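Local atomic coordinates of nicotinate phosphoribosyltransferase (Vibrio cholerae, PDB entry 4HL7), a protein that probably catalyses the ATP-dependent synthesis of nicotinate D-ribonucleotide from nicotinate and 5-phospho-alpha-D-ribose 1-diphosphate, a step of NAD(+) biosynthesis. Residues A[39-44]-A[127-132]; A[56-61]-A[140-145]; A[188-193]-A[366-371]. All coordinates share one frame; numbering follows the deposited sequence.

Contact 1. Residues A[39-44]-A[127-132]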
loop_
_atom_site.group_PDB
_atom_site.type_symbol
_atom_site.label_atom_id
_atom_site.label_comp_id
_atom_site.label_asym_id
_atom_site.label_seq_id
_atom_site.Cartn_x
_atom_site.Cartn_y
_atom_site.Cartn_z
ATOM N N VAL A 39 7.634 -5.318 16.257
ATOM C CA VAL A 39 6.247 -5.147 15.781
ATOM C C VAL A 39 5.600 -6.500 15.575
ATOM O O VAL A 39 6.298 -7.541 15.521
ATOM C CB VAL A 39 6.146 -4.333 14.430
ATOM C CG1 VAL A 39 6.462 -2.838 14.597
ATOM C CG2 VAL A 39 7.033 -4.927 13.340
ATOM N N ARG A 40 4.275 -6.487 15.407
ATOM C CA ARG A 40 3.533 -7.675 14.980
ATOM C C ARG A 40 2.543 -7.227 13.926
ATOM O O ARG A 40 1.807 -6.250 14.154
ATOM C CB ARG A 40 2.785 -8.342 16.118
ATOM C CG ARG A 40 1.990 -9.585 15.610
ATOM C CD ARG A 40 1.493 -10.463 16.755
ATOM N NE ARG A 40 0.910 -9.640 17.827
ATOM C CZ ARG A 40 -0.355 -9.250 17.810
ATOM N NH1 ARG A 40 -1.158 -9.562 16.776
ATOM N NH2 ARG A 40 -0.807 -8.528 18.782
ATOM N N TYR A 41 2.545 -7.910 12.774
ATOM C CA TYR A 41 1.519 -7.674 11.727
ATOM C C TYR A 41 0.596 -8.846 11.682
ATOM O O TYR A 41 1.031 -10.008 11.928
ATOM C CB TYR A 41 2.133 -7.631 10.340
ATOM C CG TYR A 41 3.157 -6.518 10.068
ATOM C CD1 TYR A 41 2.748 -5.262 9.598
ATOM C CD2 TYR A 41 4.532 -6.701 10.385
ATOM C CE1 TYR A 41 3.699 -4.260 9.286
ATOM C CE2 TYR A 41 5.480 -5.702 10.110
ATOM C CZ TYR A 41 5.062 -4.477 9.593
ATOM O OH TYR A 41 6.037 -3.495 9.318
ATOM N N GLU A 42 -0.653 -8.593 11.237
ATOM C CA GLU A 42 -1.617 -9.677 11.095
ATOM C C GLU A 42 -2.270 -9.620 9.742
ATOM O O GLU A 42 -2.750 -8.557 9.333
ATOM C CB GLU A 42 -2.720 -9.608 12.176
ATOM C CG GLU A 42 -2.193 -9.821 13.588
ATOM C CD GLU A 42 -1.660 -11.256 13.816
ATOM O OE1 GLU A 42 -0.925 -11.425 14.832
ATOM O OE2 GLU A 42 -2.032 -12.202 13.046
ATOM N N LEU A 43 -2.309 -10.756 9.059
ATOM C CA LEU A 43 -2.966 -10.767 7.772
ATOM C C LEU A 43 -4.099 -11.729 7.845
ATOM O O LEU A 43 -4.005 -12.782 8.473
ATOM C CB LEU A 43 -2.034 -11.192 6.635
ATOM C CG LEU A 43 -0.847 -10.279 6.310
ATOM C CD1 LEU A 43 0.308 -10.639 7.238
ATOM C CD2 LEU A 43 -0.411 -10.381 4.849
ATOM N N ILE A 44 -5.183 -11.386 7.179
ATOM C CA ILE A 44 -6.303 -12.316 7.140
ATOM C C ILE A 44 -6.766 -12.460 5.699
ATOM O O ILE A 44 -6.865 -11.477 4.979
ATOM C CB ILE A 44 -7.445 -11.902 8.109
ATOM C CG1 ILE A 44 -8.713 -12.719 7.787
ATOM C CG2 ILE A 44 -7.607 -10.386 8.129
ATOM C CD1 ILE A 44 -9.710 -12.713 8.902
ATOM N N ASP A 127 13.459 -5.536 10.325
ATOM C CA ASP A 127 13.650 -6.830 9.704
ATOM C C ASP A 127 12.381 -7.483 9.152
ATOM O O ASP A 127 12.470 -8.466 8.361
ATOM C CB ASP A 127 14.376 -7.720 10.636
ATOM C CG ASP A 127 15.823 -7.172 10.913
ATOM O OD1 ASP A 127 16.424 -7.664 11.803
ATOM O OD2 ASP A 127 16.263 -6.210 10.233
ATOM N N THR A 128 11.239 -6.919 9.517
ATOM C CA THR A 128 9.931 -7.517 9.102
ATOM C C THR A 128 9.146 -6.614 8.154
ATOM O O THR A 128 8.161 -7.076 7.558
ATOM C CB THR A 128 9.036 -7.937 10.276
ATOM O OG1 THR A 128 8.682 -6.811 11.085
ATOM C CG2 THR A 128 9.707 -9.059 11.150
ATOM N N ILE A 129 9.549 -5.343 8.060
ATOM C CA ILE A 129 8.739 -4.390 7.276
ATOM C C ILE A 129 8.617 -4.803 5.789
ATOM O O ILE A 129 7.604 -4.554 5.154
ATOM C CB ILE A 129 9.201 -2.917 7.425
ATOM C CG1 ILE A 129 8.233 -1.994 6.632
ATOM C CG2 ILE A 129 10.596 -2.732 6.906
ATOM C CD1 ILE A 129 8.219 -0.587 7.084
ATOM N N LEU A 130 9.645 -5.453 5.240
ATOM C CA LEU A 130 9.559 -5.850 3.845
ATOM C C LEU A 130 8.600 -7.008 3.529
ATOM O O LEU A 130 8.295 -7.218 2.352
ATOM C CB LEU A 130 10.944 -6.146 3.252
ATOM C CG LEU A 130 11.984 -5.020 3.326
ATOM C CD1 LEU A 130 13.237 -5.454 2.577
ATOM C CD2 LEU A 130 11.424 -3.693 2.811
ATOM N N TYR A 131 8.167 -7.764 4.538
ATOM C CA TYR A 131 7.315 -8.945 4.274
ATOM C C TYR A 131 6.019 -8.575 3.592
ATOM O O TYR A 131 5.580 -9.276 2.724
ATOM C CB TYR A 131 6.913 -9.727 5.560
ATOM C CG TYR A 131 7.942 -10.759 6.033
ATOM C CD1 TYR A 131 8.631 -10.587 7.221
ATOM C CD2 TYR A 131 8.198 -11.876 5.275
ATOM C CE1 TYR A 131 9.565 -11.517 7.657
ATOM C CE2 TYR A 131 9.127 -12.825 5.691
ATOM C CZ TYR A 131 9.791 -12.655 6.872
ATOM O OH TYR A 131 10.694 -13.621 7.300
ATOM N N GLU A 132 5.378 -7.505 4.076
ATOM C CA GLU A 132 3.975 -7.233 3.734
ATOM C C GLU A 132 3.599 -7.495 2.290
ATOM O O GLU A 132 2.666 -8.301 2.041
ATOM C CB GLU A 132 3.613 -5.754 4.108
ATOM C CG GLU A 132 2.236 -5.327 3.637
ATOM C CD GLU A 132 1.883 -3.919 4.087
ATOM O OE1 GLU A 132 2.564 -3.408 4.984
ATOM O OE2 GLU A 132 0.866 -3.386 3.576
#
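Val39 meets Thr128 through one methyl: its CG2 lies 3.4 Å from Thr128 OG1, the two side chains running antiparallel past one another. The hydroxyl is engaged elsewhere, in a hydrogen bond with the carbonyl oxygen of Ser124, and its approaches to the strand are van der Waals contacts with no hydrogen bond across. At Arg40 the side chain turns from this contact. Its NH1 binds Glu42 OE1 at 2.7 Å, a salt bridge lying close to the guanidinium plane and arriving on the anti side of the carboxylate, while Arg40 NH2 also pairs with Glu379 and Glu398.

Tyr41 is the main link. With CG anti to its carbonyl carbon (chi1 -62°), the ring is carried across to the 127-132 turn, and Thr128 OG1 sits at its edge, in the ring plane, 3.5 Å from CE2. Strand 38-46 is a central member of a five-stranded antiparallel sheet, held by backbone bonds to strands 116-122 and 372-380; this contact lays it against the turn joining helix 125-128 to helix 131-147, in the N-terminal domain. Further out, Tyr41 OH comes 3.5 Å from Ile129 CA and 3.7 Å from Ile129 CB, and the same oxygen is hydrogen-bonded to Glu233, which fixes the ring's outer end. Glu233 directly follows His232, a predicted autophosphorylation site unmodified here, so this end probably lies near the catalytic region.

Past Glu42, whose OE2 is bound to Ser120, Leu43 points the same way as Tyr41 and packs on Ile121 and Ile375 of the flanking strands.

Contact 2. Residues A[56-61]-A[140-145]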
loop_
_atom_site.group_PDB
_atom_site.type_symbol
_atom_site.label_atom_id
_atom_site.label_comp_id
_atom_site.label_asym_id
_atom_site.label_seq_id
_atom_site.Cartn_x
_atom_site.Cartn_y
_atom_site.Cartn_z
ATOM N N ASP A 56 -0.406 -24.996 2.069
ATOM C CA ASP A 56 0.854 -25.733 1.703
ATOM C C ASP A 56 1.828 -24.978 0.786
ATOM O O ASP A 56 3.033 -24.829 1.120
ATOM C CB ASP A 56 0.579 -27.131 1.122
ATOM C CG ASP A 56 0.747 -28.259 2.151
ATOM O OD1 ASP A 56 1.052 -27.982 3.333
ATOM O OD2 ASP A 56 0.562 -29.440 1.775
ATOM N N ALA A 57 1.324 -24.494 -0.358
ATOM C CA ALA A 57 2.164 -23.749 -1.304
ATOM C C ALA A 57 2.532 -22.364 -0.788
ATOM O O ALA A 57 3.619 -21.851 -1.074
ATOM C CB ALA A 57 1.513 -23.654 -2.692
ATOM N N ILE A 58 1.669 -21.772 0.013
ATOM C CA ILE A 58 2.046 -20.512 0.602
ATOM C C ILE A 58 3.248 -20.730 1.529
ATOM O O ILE A 58 4.194 -19.958 1.518
ATOM C CB ILE A 58 0.880 -19.869 1.344
ATOM C CG1 ILE A 58 -0.165 -19.461 0.322
ATOM C CG2 ILE A 58 1.347 -18.664 2.162
ATOM C CD1 ILE A 58 -1.486 -19.028 0.939
ATOM N N ARG A 59 3.227 -21.823 2.302
ATOM C CA ARG A 59 4.315 -22.083 3.264
ATOM C C ARG A 59 5.601 -22.207 2.528
ATOM O O ARG A 59 6.634 -21.711 2.957
ATOM C CB ARG A 59 4.057 -23.397 3.955
ATOM C CG ARG A 59 4.176 -23.355 5.435
ATOM C CD ARG A 59 3.436 -24.577 5.925
ATOM N NE ARG A 59 2.699 -24.248 7.111
ATOM C CZ ARG A 59 1.565 -24.821 7.445
ATOM N NH1 ARG A 59 1.031 -25.739 6.656
ATOM N NH2 ARG A 59 0.970 -24.449 8.563
ATOM N N GLN A 60 5.541 -22.883 1.388
ATOM C CA GLN A 60 6.742 -23.168 0.645
ATOM C C GLN A 60 7.342 -21.864 0.116
ATOM O O GLN A 60 8.553 -21.664 0.151
ATOM C CB GLN A 60 6.437 -24.152 -0.482
ATOM C CG GLN A 60 7.606 -24.395 -1.413
ATOM C CD GLN A 60 7.273 -25.449 -2.444
ATOM O OE1 GLN A 60 6.134 -25.921 -2.511
ATOM N NE2 GLN A 60 8.262 -25.840 -3.241
ATOM N N GLU A 61 6.475 -21.000 -0.408
ATOM C CA GLU A 61 6.893 -19.726 -0.974
ATOM C C GLU A 61 7.427 -18.817 0.054
ATOM O O GLU A 61 8.392 -18.099 -0.222
ATOM C CB GLU A 61 5.711 -19.048 -1.657
ATOM C CG GLU A 61 5.236 -19.904 -2.817
ATOM C CD GLU A 61 6.287 -20.004 -3.906
ATOM O OE1 GLU A 61 7.111 -19.069 -4.043
ATOM O OE2 GLU A 61 6.272 -20.998 -4.644
ATOM N N SER A 140 -1.848 -14.008 -3.080
ATOM C CA SER A 140 -2.566 -13.748 -4.340
ATOM C C SER A 140 -2.238 -14.691 -5.458
ATOM O O SER A 140 -3.155 -15.344 -6.013
ATOM C CB SER A 140 -2.407 -12.272 -4.796
ATOM O OG SER A 140 -3.333 -12.027 -5.855
ATOM N N GLU A 141 -0.951 -14.806 -5.787
ATOM C CA GLU A 141 -0.527 -15.626 -6.915
ATOM C C GLU A 141 -0.682 -17.149 -6.716
ATOM O O GLU A 141 -0.936 -17.876 -7.697
ATOM C CB GLU A 141 0.900 -15.282 -7.373
ATOM C CG GLU A 141 1.258 -16.105 -8.608
ATOM C CD GLU A 141 2.417 -15.589 -9.404
ATOM O OE1 GLU A 141 2.900 -16.369 -10.257
ATOM O OE2 GLU A 141 2.871 -14.452 -9.173
ATOM N N VAL A 142 -0.416 -17.649 -5.499
ATOM C CA VAL A 142 -0.674 -19.050 -5.216
ATOM C C VAL A 142 -2.137 -19.386 -5.477
ATOM O O VAL A 142 -2.463 -20.393 -6.154
ATOM C CB VAL A 142 -0.265 -19.413 -3.780
ATOM C CG1 VAL A 142 -0.834 -20.768 -3.377
ATOM C CG2 VAL A 142 1.257 -19.427 -3.676
ATOM N N ARG A 143 -3.016 -18.494 -5.049
ATOM C CA ARG A 143 -4.446 -18.682 -5.283
ATOM C C ARG A 143 -4.753 -18.697 -6.791
ATOM O O ARG A 143 -5.527 -19.530 -7.263
ATOM C CB ARG A 143 -5.232 -17.576 -4.555
ATOM C CG ARG A 143 -6.739 -17.730 -4.594
ATOM C CD ARG A 143 -7.361 -16.784 -5.623
ATOM N NE ARG A 143 -8.799 -16.567 -5.385
ATOM C CZ ARG A 143 -9.519 -15.615 -5.974
ATOM N NH1 ARG A 143 -8.947 -14.787 -6.848
ATOM N NH2 ARG A 143 -10.804 -15.469 -5.662
ATOM N N SER A 144 -4.159 -17.772 -7.538
ATOM C CA SER A 144 -4.285 -17.792 -8.984
ATOM C C SER A 144 -3.844 -19.113 -9.584
ATOM O O SER A 144 -4.602 -19.716 -10.345
ATOM C CB SER A 144 -3.519 -16.636 -9.651
ATOM O OG SER A 144 -3.987 -15.376 -9.130
ATOM N N ARG A 145 -2.621 -19.557 -9.242
ATOM C CA ARG A 145 -2.083 -20.846 -9.733
ATOM C C ARG A 145 -2.942 -22.021 -9.383
ATOM O O ARG A 145 -3.043 -23.009 -10.188
ATOM C CB ARG A 145 -0.675 -21.056 -9.164
ATOM C CG ARG A 145 0.313 -20.143 -9.835
ATOM C CD ARG A 145 1.590 -20.013 -9.015
ATOM N NE ARG A 145 2.549 -19.120 -9.683
ATOM C CZ ARG A 145 3.746 -19.482 -10.111
ATOM N NH1 ARG A 145 4.128 -20.760 -10.014
ATOM N NH2 ARG A 145 4.548 -18.575 -10.680
#
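Val142 points its two methyls at helix 52-64 and divides them between three residues. CG1, anti to the backbone N (chi1 166°), takes the upstream pair: it lies 3.8 Å from Ala57 CB and 4.0 Å from Ile58 CG1. CG2 branches the other way and comes 4.1 Å from Glu61 CG. The valine thus sits between Ala57, Ile58 and Glu61.

Ala57 aims its CB at the valine. The Ile58 and Val142 side chains are set at a slant to each other, the isoleucine's CG1 passing alongside the valine's CB and CG1. Glu61 contributes only the aliphatic part of its chain, which is bent at chi2 (-65°).

With Leu54 of helix 52-64 also touching it, Val142 is a knob in the hole formed by Leu54, Ala57, Ile58 and Glu61, a knobs-into-holes fit. The axes approach to 9.7 Å, and the N-to-C directions differ by 136°, about midway between perpendicular and antiparallel. Ile138 and Val139 of helix 131-147 meet Glu61 and Ile58.

Beside this patch Arg145 holds Glu141, one turn earlier in its own helix, side-on: NE and NH2 both reach OE1 at 2.8 Å, in the guanidinium plane and from the same face of the carboxylate. Glu61 OE2 stays 5.8 Å from Arg145 NH1, so the opposite charges are near without touching. Glu141 OE2 accepts from the backbone N of Ser192.

Contact 3. Residues A[188-193]-A[366-371]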
loop_
_atom_site.group_PDB
_atom_site.type_symbol
_atom_site.label_atom_id
_atom_site.label_comp_id
_atom_site.label_asym_id
_atom_site.label_seq_id
_atom_site.Cartn_x
_atom_site.Cartn_y
_atom_site.Cartn_z
ATOM N N ARG A 188 -1.695 -6.859 -4.728
ATOM C CA ARG A 188 -2.832 -7.772 -5.074
ATOM C C ARG A 188 -2.858 -8.171 -6.533
ATOM O O ARG A 188 -3.919 -8.422 -7.111
ATOM C CB ARG A 188 -4.194 -7.231 -4.598
ATOM C CG ARG A 188 -4.511 -7.484 -3.109
ATOM C CD ARG A 188 -5.663 -6.550 -2.675
ATOM N NE ARG A 188 -5.785 -6.329 -1.225
ATOM C CZ ARG A 188 -5.378 -5.232 -0.565
ATOM N NH1 ARG A 188 -4.738 -4.227 -1.192
ATOM N NH2 ARG A 188 -5.594 -5.148 0.759
ATOM N N ARG A 189 -1.677 -8.299 -7.116
ATOM C CA ARG A 189 -1.621 -8.705 -8.528
ATOM C C ARG A 189 -2.136 -10.116 -8.724
ATOM O O ARG A 189 -2.032 -10.968 -7.828
ATOM C CB ARG A 189 -0.206 -8.616 -9.091
ATOM C CG ARG A 189 0.820 -9.557 -8.405
ATOM C CD ARG A 189 2.189 -8.958 -8.599
ATOM N NE ARG A 189 3.182 -9.867 -8.037
ATOM C CZ ARG A 189 4.462 -9.561 -7.900
ATOM N NH1 ARG A 189 4.917 -8.382 -8.357
ATOM N NH2 ARG A 189 5.306 -10.472 -7.372
ATOM N N PHE A 190 -2.652 -10.402 -9.922
ATOM C CA PHE A 190 -3.038 -11.768 -10.245
ATOM C C PHE A 190 -1.769 -12.680 -10.204
ATOM O O PHE A 190 -1.824 -13.814 -9.709
ATOM C CB PHE A 190 -3.637 -11.816 -11.661
ATOM C CG PHE A 190 -4.092 -13.197 -12.088
ATOM C CD1 PHE A 190 -5.397 -13.640 -11.796
ATOM C CD2 PHE A 190 -3.258 -14.030 -12.820
ATOM C CE1 PHE A 190 -5.802 -14.900 -12.167
ATOM C CE2 PHE A 190 -3.676 -15.313 -13.207
ATOM C CZ PHE A 190 -4.953 -15.738 -12.876
ATOM N N SER A 191 -0.649 -12.151 -10.736
ATOM C CA SER A 191 0.617 -12.849 -10.799
ATOM C C SER A 191 1.681 -11.805 -11.139
ATOM O O SER A 191 1.349 -10.730 -11.623
ATOM C CB SER A 191 0.589 -13.985 -11.850
ATOM O OG SER A 191 0.499 -13.437 -13.165
ATOM N N SER A 192 2.948 -12.098 -10.854
ATOM C CA SER A 192 4.018 -11.158 -11.238
ATOM C C SER A 192 4.096 -11.004 -12.786
ATOM O O SER A 192 4.427 -9.905 -13.292
ATOM C CB SER A 192 5.374 -11.575 -10.618
ATOM O OG SER A 192 5.721 -12.878 -11.041
ATOM N N GLN A 193 3.822 -12.092 -13.524
ATOM C CA GLN A 193 3.787 -12.067 -15.010
ATOM C C GLN A 193 2.705 -11.139 -15.516
ATOM O O GLN A 193 2.948 -10.347 -16.463
ATOM C CB GLN A 193 3.633 -13.488 -15.614
ATOM C CG GLN A 193 3.800 -13.576 -17.147
ATOM C CD GLN A 193 5.136 -13.031 -17.595
ATOM O OE1 GLN A 193 6.146 -13.374 -17.042
ATOM N NE2 GLN A 193 5.115 -12.086 -18.509
ATOM N N VAL A 366 -18.479 -19.618 -12.253
ATOM C CA VAL A 366 -18.207 -18.715 -11.145
ATOM C C VAL A 366 -17.463 -17.483 -11.674
ATOM O O VAL A 366 -16.427 -17.642 -12.332
ATOM C CB VAL A 366 -17.304 -19.404 -10.102
ATOM C CG1 VAL A 366 -17.015 -18.483 -8.909
ATOM C CG2 VAL A 366 -17.887 -20.734 -9.656
ATOM N N GLU A 367 -17.958 -16.271 -11.364
ATOM C CA GLU A 367 -17.275 -15.009 -11.762
ATOM C C GLU A 367 -15.984 -14.777 -10.973
ATOM O O GLU A 367 -15.960 -14.891 -9.726
ATOM C CB GLU A 367 -18.145 -13.770 -11.552
ATOM C CG GLU A 367 -19.242 -13.574 -12.585
ATOM C CD GLU A 367 -20.224 -12.509 -12.138
ATOM O OE1 GLU A 367 -20.010 -11.339 -12.483
ATOM O OE2 GLU A 367 -21.180 -12.844 -11.402
ATOM N N TYR A 368 -14.919 -14.448 -11.704
ATOM C CA TYR A 368 -13.641 -14.191 -11.072
ATOM C C TYR A 368 -13.726 -12.937 -10.231
ATOM O O TYR A 368 -14.249 -11.934 -10.692
ATOM C CB TYR A 368 -12.549 -13.999 -12.114
ATOM C CG TYR A 368 -11.252 -13.686 -11.444
ATOM C CD1 TYR A 368 -10.513 -14.719 -10.821
ATOM C CD2 TYR A 368 -10.776 -12.360 -11.358
ATOM C CE1 TYR A 368 -9.321 -14.435 -10.136
ATOM C CE2 TYR A 368 -9.591 -12.077 -10.668
ATOM C CZ TYR A 368 -8.876 -13.116 -10.070
ATOM O OH TYR A 368 -7.713 -12.836 -9.394
ATOM N N ARG A 369 -13.165 -12.974 -9.010
ATOM C CA ARG A 369 -12.924 -11.770 -8.194
ATOM C C ARG A 369 -11.500 -11.956 -7.571
ATOM O O ARG A 369 -11.098 -13.084 -7.316
ATOM C CB ARG A 369 -13.975 -11.640 -7.065
ATOM C CG ARG A 369 -15.361 -11.115 -7.539
ATOM C CD ARG A 369 -16.505 -11.593 -6.639
ATOM N N PRO A 370 -10.763 -10.870 -7.361
ATOM C CA PRO A 370 -9.464 -10.970 -6.655
ATOM C C PRO A 370 -9.648 -11.550 -5.263
ATOM O O PRO A 370 -10.753 -11.459 -4.701
ATOM C CB PRO A 370 -9.010 -9.492 -6.522
ATOM C CG PRO A 370 -9.700 -8.796 -7.638
ATOM C CD PRO A 370 -11.033 -9.495 -7.836
ATOM N N LEU A 371 -8.562 -12.092 -4.688
ATOM C CA LEU A 371 -8.587 -12.608 -3.314
ATOM C C LEU A 371 -8.757 -11.431 -2.376
ATOM O O LEU A 371 -8.114 -10.399 -2.531
ATOM C CB LEU A 371 -7.276 -13.332 -2.988
ATOM C CG LEU A 371 -7.165 -14.040 -1.619
ATOM C CD1 LEU A 371 -8.529 -14.187 -0.926
ATOM C CD2 LEU A 371 -6.508 -15.400 -1.788
#
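Phe190 turns the edge of its ring toward the face of Tyr368, an offset edge-to-face pair with centroids 5.9 Å apart and planes at 60°. The touching edge is the CD1-CE1 side: CD1 is 3.9 Å from Tyr368 CZ, and CE1 lies 4.1 Å from Tyr368 CE1. The pair is displaced toward the hydroxyl end of the tyrosine, and Tyr368 OH lies at the Phe190 edge, 3.4 Å from CD1. Both residues carry CG anti to the backbone N (chi1 -179° and 178°), which extends each ring from its own loop toward the other.

The tyrosine oxygen is hydrogen-bonded to Asn355, and the ND2 of that asparagine binds the carbonyl oxygen of Arg188, so one residue ties both loops together beside the ring pair.

Just after Phe190, Ser191 stands at the N-cap of helix 192-205 and caps a backbone N of that helix with its side chain. Arg189 is turned away from the 366-371 loop; its guanidinium has Ser192 CB over one face, and its NH1 bridges to Asp18.

The 366-371 loop leads from the parallel-stranded part, of the TIM-barrel clan, back into strand 372-380 of the antiparallel sheet. The contact joins it to the loop entering helix 192-205, with helix 131-147 alongside: Ser140 and Ser144 bind the carbonyl oxygens of Arg189 and Phe190, and Arg143 packs against Tyr368.

In the fold
Segment 127-132 of contact 1 leads into helix 131-147, which contact 2 uses farther along, and their other partners, strand 38-46 and helix 52-64, are consecutive in the chain. Contact 1 is buried, its centre about 13 Å from the centre of the chain, and mixes a tyrosine with polar groups tied to outside partners; contact 2, its centre about 20 Å from that of the chain, is partly buried and mainly aliphatic. Contact 3 is buried too, but loop against loop and aromatic. It touches contact 2 directly through hydroxyl-to-carbonyl bonds, so residues 140-145 face helix 52-64 and the 188-193 loop, whereas contacts 1 and 3 do not meet.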